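Long-range contacts in lipoprotein signal peptidase (Staphylococcus aureus, PDB 6RYO), which cleaves the signal peptides from bacterial membrane prolipoproteins as an intramembrane aspartyl protease: residues A[121-126]-A[165-170]; A[56-61]-A[71-76]. One frame throughout, in Å; residues are numbered along the deposited sequence.

Interaction 1 (A[121-126]-A[165-170]); sequences SLLFAG and IGVILI. With OLC ((2R)-2,3-dihydroxypropyl (9Z)-octadec-9-enoate), chain E; OLC ((2R)-2,3-dihydroxypropyl (9Z)-octadec-9-enoate), chain C.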
ATOM      1  N   SER A 121       3.670  10.173   1.970  1.00 18.73           N
ATOM      2  CA  SER A 121       2.235  10.014   1.748  1.00 19.59           C
ATOM      3  C   SER A 121       1.929   8.688   1.065  1.00 26.59           C
ATOM      4  O   SER A 121       0.991   7.978   1.451  1.00 33.27           O
ATOM      5  CB  SER A 121       1.703  11.182   0.917  1.00 20.01           C
ATOM      6  OG  SER A 121       2.001  12.418   1.540  1.00 28.83           O
ATOM      7  N   LEU A 122       2.703   8.346   0.030  1.00 23.98           N
ATOM      8  CA  LEU A 122       2.527   7.058  -0.632  1.00 21.06           C
ATOM      9  C   LEU A 122       2.767   5.906   0.334  1.00 20.10           C
ATOM     10  O   LEU A 122       2.066   4.886   0.286  1.00 22.83           O
ATOM     11  CB  LEU A 122       3.461   6.953  -1.836  1.00 20.84           C
ATOM     12  CG  LEU A 122       3.160   7.912  -2.990  1.00 22.87           C
ATOM     13  CD1 LEU A 122       4.126   7.686  -4.143  1.00 21.99           C
ATOM     14  CD2 LEU A 122       1.718   7.745  -3.448  1.00 20.46           C
ATOM     15  N   LEU A 123       3.766   6.044   1.211  1.00 15.98           N
ATOM     16  CA  LEU A 123       3.983   5.037   2.244  1.00 13.71           C
ATOM     17  C   LEU A 123       2.842   5.030   3.254  1.00 23.08           C
ATOM     18  O   LEU A 123       2.370   3.961   3.660  1.00 29.85           O
ATOM     19  CB  LEU A 123       5.317   5.285   2.949  1.00 10.72           C
ATOM     20  CG  LEU A 123       6.597   5.241   2.109  1.00 14.81           C
ATOM     21  CD1 LEU A 123       7.798   5.677   2.938  1.00 19.37           C
ATOM     22  CD2 LEU A 123       6.817   3.854   1.547  1.00 15.79           C
ATOM     23  N   PHE A 124       2.385   6.214   3.670  1.00 20.62           N
ATOM     24  CA  PHE A 124       1.308   6.291   4.652  1.00 21.37           C
ATOM     25  C   PHE A 124       0.009   5.730   4.084  1.00 21.58           C
ATOM     26  O   PHE A 124      -0.677   4.942   4.745  1.00 25.90           O
ATOM     27  CB  PHE A 124       1.115   7.740   5.107  1.00 16.94           C
ATOM     28  CG  PHE A 124       0.225   7.889   6.314  1.00 18.06           C
ATOM     29  CD1 PHE A 124      -1.156   7.841   6.192  1.00 19.85           C
ATOM     30  CD2 PHE A 124       0.772   8.093   7.569  1.00 22.46           C
ATOM     31  CE1 PHE A 124      -1.970   7.981   7.301  1.00 21.37           C
ATOM     32  CE2 PHE A 124      -0.036   8.235   8.681  1.00 27.28           C
ATOM     33  CZ  PHE A 124      -1.408   8.180   8.547  1.00 24.50           C
ATOM     34  N   ALA A 125      -0.346   6.133   2.860  1.00 17.47           N
ATOM     35  CA  ALA A 125      -1.603   5.686   2.268  1.00 14.93           C
ATOM     36  C   ALA A 125      -1.594   4.184   2.014  1.00 18.56           C
ATOM     37  O   ALA A 125      -2.596   3.499   2.254  1.00 18.20           O
ATOM     38  CB  ALA A 125      -1.872   6.446   0.969  1.00 17.12           C
ATOM     39  N   GLY A 126      -0.471   3.652   1.521  1.00 18.88           N
ATOM     40  CA  GLY A 126      -0.394   2.225   1.261  1.00 11.09           C
ATOM     41  C   GLY A 126      -0.486   1.378   2.516  1.00 14.06           C
ATOM     42  O   GLY A 126      -0.995   0.255   2.474  1.00 19.25           O
ATOM     43  N   ILE A 165       6.003   1.923  -4.521  1.00 24.06           N
ATOM     44  CA  ILE A 165       6.416   3.150  -5.201  1.00 22.75           C
ATOM     45  C   ILE A 165       7.027   4.128  -4.206  1.00 21.50           C
ATOM     46  O   ILE A 165       8.050   4.765  -4.486  1.00 26.67           O
ATOM     47  CB  ILE A 165       5.225   3.777  -5.950  1.00 28.41           C
ATOM     48  CG1 ILE A 165       4.736   2.844  -7.060  1.00 29.63           C
ATOM     49  CG2 ILE A 165       5.607   5.135  -6.521  1.00 31.14           C
ATOM     50  CD1 ILE A 165       3.497   3.347  -7.766  1.00 33.13           C
ATOM     51  N   GLY A 166       6.406   4.268  -3.031  1.00 17.90           N
ATOM     52  CA  GLY A 166       6.970   5.121  -1.999  1.00 20.80           C
ATOM     53  C   GLY A 166       8.348   4.681  -1.545  1.00 23.95           C
ATOM     54  O   GLY A 166       9.185   5.515  -1.194  1.00 27.88           O
ATOM     55  N   VAL A 167       8.604   3.372  -1.542  1.00 26.22           N
ATOM     56  CA  VAL A 167       9.934   2.877  -1.201  1.00 27.25           C
ATOM     57  C   VAL A 167      10.918   3.185  -2.323  1.00 27.72           C
ATOM     58  O   VAL A 167      12.076   3.540  -2.072  1.00 32.35           O
ATOM     59  CB  VAL A 167       9.879   1.371  -0.882  1.00 26.24           C
ATOM     60  CG1 VAL A 167      11.281   0.804  -0.722  1.00 24.42           C
ATOM     61  CG2 VAL A 167       9.065   1.127   0.378  1.00 24.91           C
ATOM     62  N   ILE A 168      10.477   3.060  -3.575  1.00 24.14           N
ATOM     63  CA  ILE A 168      11.341   3.397  -4.703  1.00 25.97           C
ATOM     64  C   ILE A 168      11.743   4.865  -4.645  1.00 29.16           C
ATOM     65  O   ILE A 168      12.904   5.216  -4.891  1.00 31.32           O
ATOM     66  CB  ILE A 168      10.643   3.052  -6.034  1.00 27.31           C
ATOM     67  CG1 ILE A 168      10.444   1.539  -6.158  1.00 25.30           C
ATOM     68  CG2 ILE A 168      11.440   3.588  -7.214  1.00 28.88           C
ATOM     69  CD1 ILE A 168       9.681   1.128  -7.399  1.00 25.27           C
ATOM     70  N   LEU A 169      10.797   5.743  -4.304  1.00 32.34           N
ATOM     71  CA  LEU A 169      11.092   7.172  -4.271  1.00 30.48           C
ATOM     72  C   LEU A 169      12.087   7.514  -3.168  1.00 42.29           C
ATOM     73  O   LEU A 169      13.006   8.312  -3.385  1.00 51.02           O
ATOM     74  CB  LEU A 169       9.801   7.969  -4.096  1.00 23.78           C
ATOM     75  CG  LEU A 169       8.777   7.844  -5.227  1.00 21.37           C
ATOM     76  CD1 LEU A 169       7.566   8.729  -4.956  1.00 19.28           C
ATOM     77  CD2 LEU A 169       9.412   8.188  -6.567  1.00 21.68           C
ATOM     78  N   ILE A 170      11.924   6.927  -1.978  1.00 43.05           N
ATOM     79  CA  ILE A 170      12.856   7.226  -0.895  1.00 44.42           C
ATOM     80  C   ILE A 170      14.219   6.606  -1.176  1.00 48.51           C
ATOM     81  O   ILE A 170      15.251   7.176  -0.803  1.00 51.92           O
ATOM     82  CB  ILE A 170      12.292   6.774   0.468  1.00 42.65           C
ATOM     83  CG1 ILE A 170      12.179   5.249   0.555  1.00 48.83           C
ATOM     84  CG2 ILE A 170      10.946   7.425   0.736  1.00 42.58           C
ATOM     85  CD1 ILE A 170      13.276   4.595   1.375  1.00 52.41           C
TER
HETATM   86  C10 OLC E 203     -11.372   8.184   2.790  1.00 40.93           C
HETATM   87  C9  OLC E 203     -10.126   8.194   3.215  1.00 45.99           C
HETATM   88  C11 OLC E 203     -12.251   9.419   2.973  1.00 36.27           C
HETATM   89  C8  OLC E 203      -9.561   9.438   3.894  1.00 51.10           C
HETATM   90  C24 OLC E 203       1.495  13.989   6.785  1.00 66.21           C
HETATM   91  C12 OLC E 203     -13.647   9.123   2.431  1.00 35.20           C
HETATM   92  C7  OLC E 203      -8.274   9.069   4.628  1.00 53.85           C
HETATM   93  C6  OLC E 203      -7.103   9.096   3.649  1.00 55.09           C
HETATM   94  C5  OLC E 203      -5.823   9.407   4.419  1.00 54.74           C
HETATM   95  C4  OLC E 203      -5.935  10.802   5.031  1.00 55.91           C
HETATM   96  C3  OLC E 203      -4.874  10.977   6.116  1.00 58.50           C
HETATM   97  C2  OLC E 203      -3.493  10.690   5.530  1.00 62.48           C
HETATM   98  C21 OLC E 203      -0.223  12.203   6.640  1.00 66.68           C
HETATM   99  C1  OLC E 203      -2.428  11.462   6.305  1.00 66.11           C
HETATM  100  C22 OLC E 203       0.736  13.069   5.831  1.00 63.67           C
HETATM  101  O19 OLC E 203      -2.700  11.972   7.341  1.00 65.71           O
HETATM  102  O25 OLC E 203       0.602  14.911   7.346  1.00 66.84           O
HETATM  103  O23 OLC E 203       1.638  12.245   5.149  1.00 59.68           O
HETATM  104  O20 OLC E 203      -1.133  11.576   5.781  1.00 68.22           O
HETATM  105  C18 OLC C 201      -2.098  -0.327 -10.455  1.00 49.09           C
HETATM  106  C10 OLC C 201       0.956   6.177  -6.612  1.00 56.68           C
HETATM  107  C9  OLC C 201       1.272   7.373  -7.069  1.00 59.77           C
HETATM  108  C17 OLC C 201      -1.022   0.118  -9.470  1.00 48.44           C
HETATM  109  C11 OLC C 201      -0.502   5.814  -6.341  1.00 49.32           C
HETATM  110  C8  OLC C 201       0.185   8.414  -7.333  1.00 56.50           C
HETATM  111  C24 OLC C 201       4.996  19.235  -9.019  1.00 72.23           C
HETATM  112  C16 OLC C 201      -0.504   1.488  -9.897  1.00 51.78           C
HETATM  113  C12 OLC C 201      -0.644   4.295  -6.277  1.00 40.61           C
HETATM  114  C7  OLC C 201       0.710   9.485  -8.289  1.00 53.81           C
HETATM  115  C15 OLC C 201      -1.546   2.540  -9.529  1.00 54.72           C
HETATM  116  C13 OLC C 201      -0.396   3.719  -7.668  1.00 43.69           C
HETATM  117  C6  OLC C 201       1.779  10.332  -7.599  1.00 50.11           C
HETATM  118  C14 OLC C 201      -1.528   2.759  -8.019  1.00 50.34           C
HETATM  119  C5  OLC C 201       1.150  11.604  -7.034  1.00 50.29           C
HETATM  120  C4  OLC C 201       1.276  12.743  -8.045  1.00 50.27           C
HETATM  121  C3  OLC C 201       2.256  13.787  -7.513  1.00 52.38           C
HETATM  122  C2  OLC C 201       1.636  15.179  -7.632  1.00 57.57           C
HETATM  123  C21 OLC C 201       2.926  17.891  -8.667  1.00 70.11           C
HETATM  124  C1  OLC C 201       2.606  16.216  -7.070  1.00 63.76           C
HETATM  125  C22 OLC C 201       3.520  19.296  -8.632  1.00 74.07           C
HETATM  126  O19 OLC C 201       3.492  15.875  -6.362  1.00 66.43           O
HETATM  127  O25 OLC C 201       5.635  20.400  -8.578  1.00 69.87           O
HETATM  128  O23 OLC C 201       2.828  20.120  -9.527  1.00 78.00           O
HETATM  129  O20 OLC C 201       2.452  17.569  -7.393  1.00 66.06           O
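Leu-122 and Leu-123 both pack on Gly-166 in an antiparallel helix-helix contact, made where helix 114-137 meets helix 158-174 in the membrane part of the enzyme. The two short segments run at 156° to each other, with their axes 8.4 Å apart at closest approach. Gly-166 is what the pair closes upon: its CA lies 4.0 Å from Leu-122 CB, and Leu-123 CD2 reaches the bare backbone, 3.5 Å from Gly-166 C. A methyl group thus rests directly on main chain, with no side chain of Gly-166 in between.

The branches of each leucine divide the work. In Leu-122, CG stands opposite the carbonyl carbon (chi1 -67°), and CD1 touches two side chains one helical turn apart, at 3.8 Å from Ile-165 CG2 and 3.7 Å from Leu-169 CD1. Its other methyl, CD2, turns to the monoolein of chain C and meets C10, one of the carbons of the double bond. Leu-123 sends CD2 alongside Val-167, 3.7 Å from CG2, while CD1 makes a longer contact with Ile-170 CG2. Helix 31-55 adds Ile-37 against Leu-122, and helix 87-108 adds Leu-102 against Leu-123.

No hydrogen bond links the two segments, although just beside them Ser-162 OG binds Leu-122 O, a carbonyl that also receives Gly-126 N within its own helix. Across the segments themselves, cohesion therefore comes from dispersion between methyl groups and from the close backbone approach that glycine permits, with a lipid chain adding to the apolar surroundings of Leu-122.

Interaction 2 (A[56-61]-A[71-76]); sequences MKIGDS and ITSHRN. With OLC ((2R)-2,3-dihydroxypropyl (9Z)-octadec-9-enoate), chain B.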
ATOM      1  N   MET A  56     -16.979 -11.050  -7.532  1.00 36.89           N
ATOM      2  CA  MET A  56     -16.263 -12.284  -7.816  1.00 32.97           C
ATOM      3  C   MET A  56     -16.292 -13.192  -6.596  1.00 33.48           C
ATOM      4  O   MET A  56     -16.745 -12.812  -5.513  1.00 29.53           O
ATOM      5  CB  MET A  56     -14.813 -12.003  -8.228  1.00 33.69           C
ATOM      6  CG  MET A  56     -14.671 -11.034  -9.390  1.00 35.99           C
ATOM      7  SD  MET A  56     -12.957 -10.570  -9.690  1.00 30.68           S
ATOM      8  CE  MET A  56     -12.234 -12.170 -10.043  1.00 27.15           C
ATOM      9  N   LYS A  57     -15.802 -14.410  -6.793  1.00 37.72           N
ATOM     10  CA  LYS A  57     -15.599 -15.386  -5.735  1.00 39.55           C
ATOM     11  C   LYS A  57     -14.110 -15.665  -5.594  1.00 37.59           C
ATOM     12  O   LYS A  57     -13.320 -15.393  -6.503  1.00 35.75           O
ATOM     13  CB  LYS A  57     -16.355 -16.682  -6.035  1.00 41.75           C
ATOM     14  CG  LYS A  57     -17.843 -16.489  -6.233  1.00 44.73           C
ATOM     15  CD  LYS A  57     -18.374 -17.400  -7.324  1.00 51.33           C
ATOM     16  CE  LYS A  57     -18.147 -18.865  -6.990  1.00 56.45           C
ATOM     17  NZ  LYS A  57     -18.670 -19.753  -8.066  1.00 58.37           N
ATOM     18  N   ILE A  58     -13.726 -16.195  -4.430  1.00 35.24           N
ATOM     19  CA  ILE A  58     -12.326 -16.532  -4.200  1.00 27.76           C
ATOM     20  C   ILE A  58     -11.883 -17.559  -5.231  1.00 22.73           C
ATOM     21  O   ILE A  58     -12.530 -18.599  -5.414  1.00 22.41           O
ATOM     22  CB  ILE A  58     -12.120 -17.056  -2.772  1.00 32.11           C
ATOM     23  CG1 ILE A  58     -12.955 -16.251  -1.774  1.00 32.15           C
ATOM     24  CG2 ILE A  58     -10.647 -16.992  -2.398  1.00 35.48           C
ATOM     25  CD1 ILE A  58     -12.459 -14.849  -1.550  1.00 30.58           C
ATOM     26  N   GLY A  59     -10.774 -17.272  -5.913  1.00 23.85           N
ATOM     27  CA  GLY A  59     -10.236 -18.144  -6.929  1.00 25.12           C
ATOM     28  C   GLY A  59     -10.613 -17.770  -8.348  1.00 28.92           C
ATOM     29  O   GLY A  59      -9.911 -18.173  -9.283  1.00 30.06           O
ATOM     30  N   ASP A  60     -11.694 -17.017  -8.534  1.00 33.72           N
ATOM     31  CA  ASP A  60     -12.077 -16.576  -9.867  1.00 38.67           C
ATOM     32  C   ASP A  60     -11.020 -15.638 -10.443  1.00 45.02           C
ATOM     33  O   ASP A  60     -10.267 -14.984  -9.718  1.00 46.33           O
ATOM     34  CB  ASP A  60     -13.436 -15.880  -9.834  1.00 38.10           C
ATOM     35  CG  ASP A  60     -14.577 -16.845  -9.562  1.00 45.20           C
ATOM     36  OD1 ASP A  60     -14.337 -18.071  -9.561  1.00 45.45           O
ATOM     37  OD2 ASP A  60     -15.715 -16.373  -9.348  1.00 48.71           O
ATOM     38  N   SER A  61     -10.971 -15.581 -11.773  1.00 47.98           N
ATOM     39  CA  SER A  61      -9.969 -14.780 -12.462  1.00 49.59           C
ATOM     40  C   SER A  61     -10.485 -14.404 -13.843  1.00 47.85           C
ATOM     41  O   SER A  61     -10.977 -15.266 -14.577  1.00 50.54           O
ATOM     42  CB  SER A  61      -8.644 -15.544 -12.576  1.00 52.18           C
ATOM     43  OG  SER A  61      -7.648 -14.759 -13.209  1.00 55.74           O
ATOM     44  N   ILE A  71      -7.111 -10.269 -13.125  1.00 34.61           N
ATOM     45  CA  ILE A  71      -7.710  -9.901 -11.847  1.00 30.89           C
ATOM     46  C   ILE A  71      -8.117 -11.202 -11.168  1.00 31.84           C
ATOM     47  O   ILE A  71      -9.170 -11.775 -11.466  1.00 36.92           O
ATOM     48  CB  ILE A  71      -8.898  -8.952 -12.017  1.00 31.39           C
ATOM     49  CG1 ILE A  71      -8.458  -7.661 -12.707  1.00 33.04           C
ATOM     50  CG2 ILE A  71      -9.515  -8.641 -10.668  1.00 31.92           C
ATOM     51  CD1 ILE A  71      -7.375  -6.903 -11.967  1.00 33.93           C
ATOM     52  N   THR A  72      -7.284 -11.668 -10.246  1.00 24.03           N
ATOM     53  CA  THR A  72      -7.485 -12.940  -9.564  1.00 22.48           C
ATOM     54  C   THR A  72      -7.856 -12.651  -8.115  1.00 24.04           C
ATOM     55  O   THR A  72      -7.039 -12.122  -7.353  1.00 33.95           O
ATOM     56  CB  THR A  72      -6.233 -13.807  -9.659  1.00 22.48           C
ATOM     57  OG1 THR A  72      -5.917 -14.043 -11.038  1.00 26.69           O
ATOM     58  CG2 THR A  72      -6.462 -15.137  -8.972  1.00 20.93           C
ATOM     59  N   SER A  73      -9.088 -12.988  -7.743  1.00 18.92           N
ATOM     60  CA  SER A  73      -9.579 -12.712  -6.399  1.00 20.33           C
ATOM     61  C   SER A  73      -8.833 -13.570  -5.384  1.00 18.43           C
ATOM     62  O   SER A  73      -8.851 -14.804  -5.469  1.00 20.28           O
ATOM     63  CB  SER A  73     -11.082 -12.969  -6.323  1.00 19.17           C
ATOM     64  OG  SER A  73     -11.601 -12.599  -5.057  1.00 18.55           O
ATOM     65  N   HIS A  74      -8.169 -12.918  -4.432  1.00 17.34           N
ATOM     66  CA  HIS A  74      -7.428 -13.602  -3.383  1.00 19.78           C
ATOM     67  C   HIS A  74      -7.606 -12.843  -2.075  1.00 16.93           C
ATOM     68  O   HIS A  74      -7.910 -11.648  -2.064  1.00 18.91           O
ATOM     69  CB  HIS A  74      -5.935 -13.722  -3.735  1.00 22.94           C
ATOM     70  CG  HIS A  74      -5.106 -14.358  -2.660  1.00 25.51           C
ATOM     71  ND1 HIS A  74      -5.209 -15.692  -2.333  1.00 27.48           N
ATOM     72  CD2 HIS A  74      -4.171 -13.838  -1.830  1.00 27.03           C
ATOM     73  CE1 HIS A  74      -4.366 -15.971  -1.353  1.00 25.76           C
ATOM     74  NE2 HIS A  74      -3.724 -14.862  -1.030  1.00 25.70           N
ATOM     75  N   ARG A  75      -7.410 -13.554  -0.967  1.00 17.04           N
ATOM     76  CA  ARG A  75      -7.398 -12.959   0.362  1.00 17.79           C
ATOM     77  C   ARG A  75      -6.097 -13.334   1.054  1.00 22.52           C
ATOM     78  O   ARG A  75      -5.642 -14.477   0.955  1.00 23.03           O
ATOM     79  CB  ARG A  75      -8.597 -13.423   1.204  1.00 18.72           C
ATOM     80  CG  ARG A  75      -9.958 -13.152   0.573  1.00 21.23           C
ATOM     81  CD  ARG A  75     -10.147 -11.677   0.264  1.00 21.81           C
ATOM     82  NE  ARG A  75     -11.497 -11.385  -0.212  1.00 23.21           N
ATOM     83  CZ  ARG A  75     -11.887 -11.488  -1.478  1.00 23.15           C
ATOM     84  NH1 ARG A  75     -11.032 -11.886  -2.410  1.00 26.32           N
ATOM     85  NH2 ARG A  75     -13.136 -11.200  -1.813  1.00 22.85           N
ATOM     86  N   ASN A  76      -5.496 -12.372   1.749  1.00 28.79           N
ATOM     87  CA  ASN A  76      -4.214 -12.569   2.413  1.00 28.68           C
ATOM     88  C   ASN A  76      -4.381 -12.373   3.912  1.00 29.79           C
ATOM     89  O   ASN A  76      -4.886 -11.335   4.354  1.00 32.51           O
ATOM     90  CB  ASN A  76      -3.155 -11.604   1.867  1.00 23.81           C
ATOM     91  CG  ASN A  76      -1.739 -12.099   2.100  1.00 21.19           C
ATOM     92  OD1 ASN A  76      -1.460 -12.779   3.088  1.00 24.03           O
ATOM     93  ND2 ASN A  76      -0.835 -11.759   1.186  1.00 18.96           N
TER
HETATM   94  C10 OLC B 101       2.320  -0.615 -10.211  1.00 46.62           C
HETATM   95  C9  OLC B 101       3.235  -0.484  -9.274  1.00 45.97           C
HETATM   96  C11 OLC B 101       2.525  -1.613 -11.349  1.00 44.72           C
HETATM   97  C8  OLC B 101       4.504  -1.332  -9.326  1.00 42.96           C
HETATM   98  C24 OLC B 101       1.130  -9.854  -1.596  1.00 45.38           C
HETATM   99  C12 OLC B 101       1.170  -2.159 -11.794  1.00 38.69           C
HETATM  100  C7  OLC B 101       4.855  -1.832  -7.928  1.00 33.91           C
HETATM  101  C13 OLC B 101       1.241  -3.681 -11.873  1.00 30.08           C
HETATM  102  C6  OLC B 101       4.238  -3.212  -7.712  1.00 25.49           C
HETATM  103  C14 OLC B 101       0.410  -4.157 -13.061  1.00 28.12           C
HETATM  104  C5  OLC B 101       4.642  -3.724  -6.334  1.00 22.19           C
HETATM  105  C4  OLC B 101       3.919  -5.032  -6.028  1.00 23.70           C
HETATM  106  C3  OLC B 101       4.005  -5.302  -4.528  1.00 24.00           C
HETATM  107  C2  OLC B 101       3.951  -6.806  -4.279  1.00 29.62           C
HETATM  108  C21 OLC B 101       3.197  -8.554  -1.051  1.00 34.61           C
HETATM  109  C1  OLC B 101       3.693  -7.070  -2.799  1.00 35.95           C
HETATM  110  C22 OLC B 101       1.827  -8.996  -0.545  1.00 38.39           C
HETATM  111  O19 OLC B 101       4.004  -6.266  -1.985  1.00 45.27           O
HETATM  112  O25 OLC B 101       0.427 -10.885  -0.957  1.00 49.31           O
HETATM  113  O23 OLC B 101       1.980  -9.745   0.624  1.00 37.94           O
HETATM  114  O20 OLC B 101       3.080  -8.265  -2.413  1.00 34.45           O
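A type II beta turn, Lys-57 to Asp-60, leads into the antiparallel sheet here, laying the loop after helix 31-55 along strand 69-76. Two backbone bonds tie it to Ser-73: Gly-59 N gives to Ser-73 O at 3.2 Å, and Ser-73 N gives to Asp-60 O at 3.0 Å. The second meets its carbonyl almost head-on (165° at the oxygen), whereas the first arrives tilted from the carbonyl plane. Within the turn, Asp-60 N closes on Lys-57 O, and Asp-60 OD2 accepts Lys-57 N from above the carboxylate plane.

Farther along, Ser-61 and Thr-72 form a non-hydrogen-bonded antiparallel pair. Their hydroxyls join instead, Ser-61 OG donating to Thr-72 OG1 at 2.9 Å; the serine oxygen stands anti to its own nitrogen (chi1 -178°), which carries it across to the threonine. Thr-72 OG1 is also bonded to Asp-145 on strand 140-146, so this hydroxyl connects all three strands.

Met-56 comes from the helix end, crossing Ile-71 at about a right angle. Its chain bends at chi3 (60°), bringing CE to 3.4 Å from Ile-71 O and near Ser-73 CB. From helix 31-55 itself, Ile-52 packs against Ile-71 and Ser-73.

Arg-75 folds back beside the turn. Its NH1 donates to Ser-73 OG at 2.8 Å, in the guanidinium plane, and also to His-74 O, which it meets from above the carbonyl plane. Over the centre of one guanidinium face lies a methyl group, Ile-58 CD1, 3.4 Å from Arg-75 CZ.

Both segments of interaction 2 precede those of interaction 1 in the chain; the contact centres are 26 Å apart and their nearest atoms about 12 Å. One is methyl packing between membrane helices, the other a polar seam at the sheet surface. Of the predicted catalytic aspartates, Asp-160 belongs to helix 158-174 of interaction 1, its side chain about 9 Å from that of Ile-165, and Asp-142 to strand 140-146, which pairs with strand 69-76, its side chain about 7 Å from that of Arg-75. At the end of strand 69-76, Asn-76 ND2 reaches the glycerol end of a monoolein and makes hydrogen bonds to a modified side chain of the bound peptide and, weakly, to Asp-142 OD2.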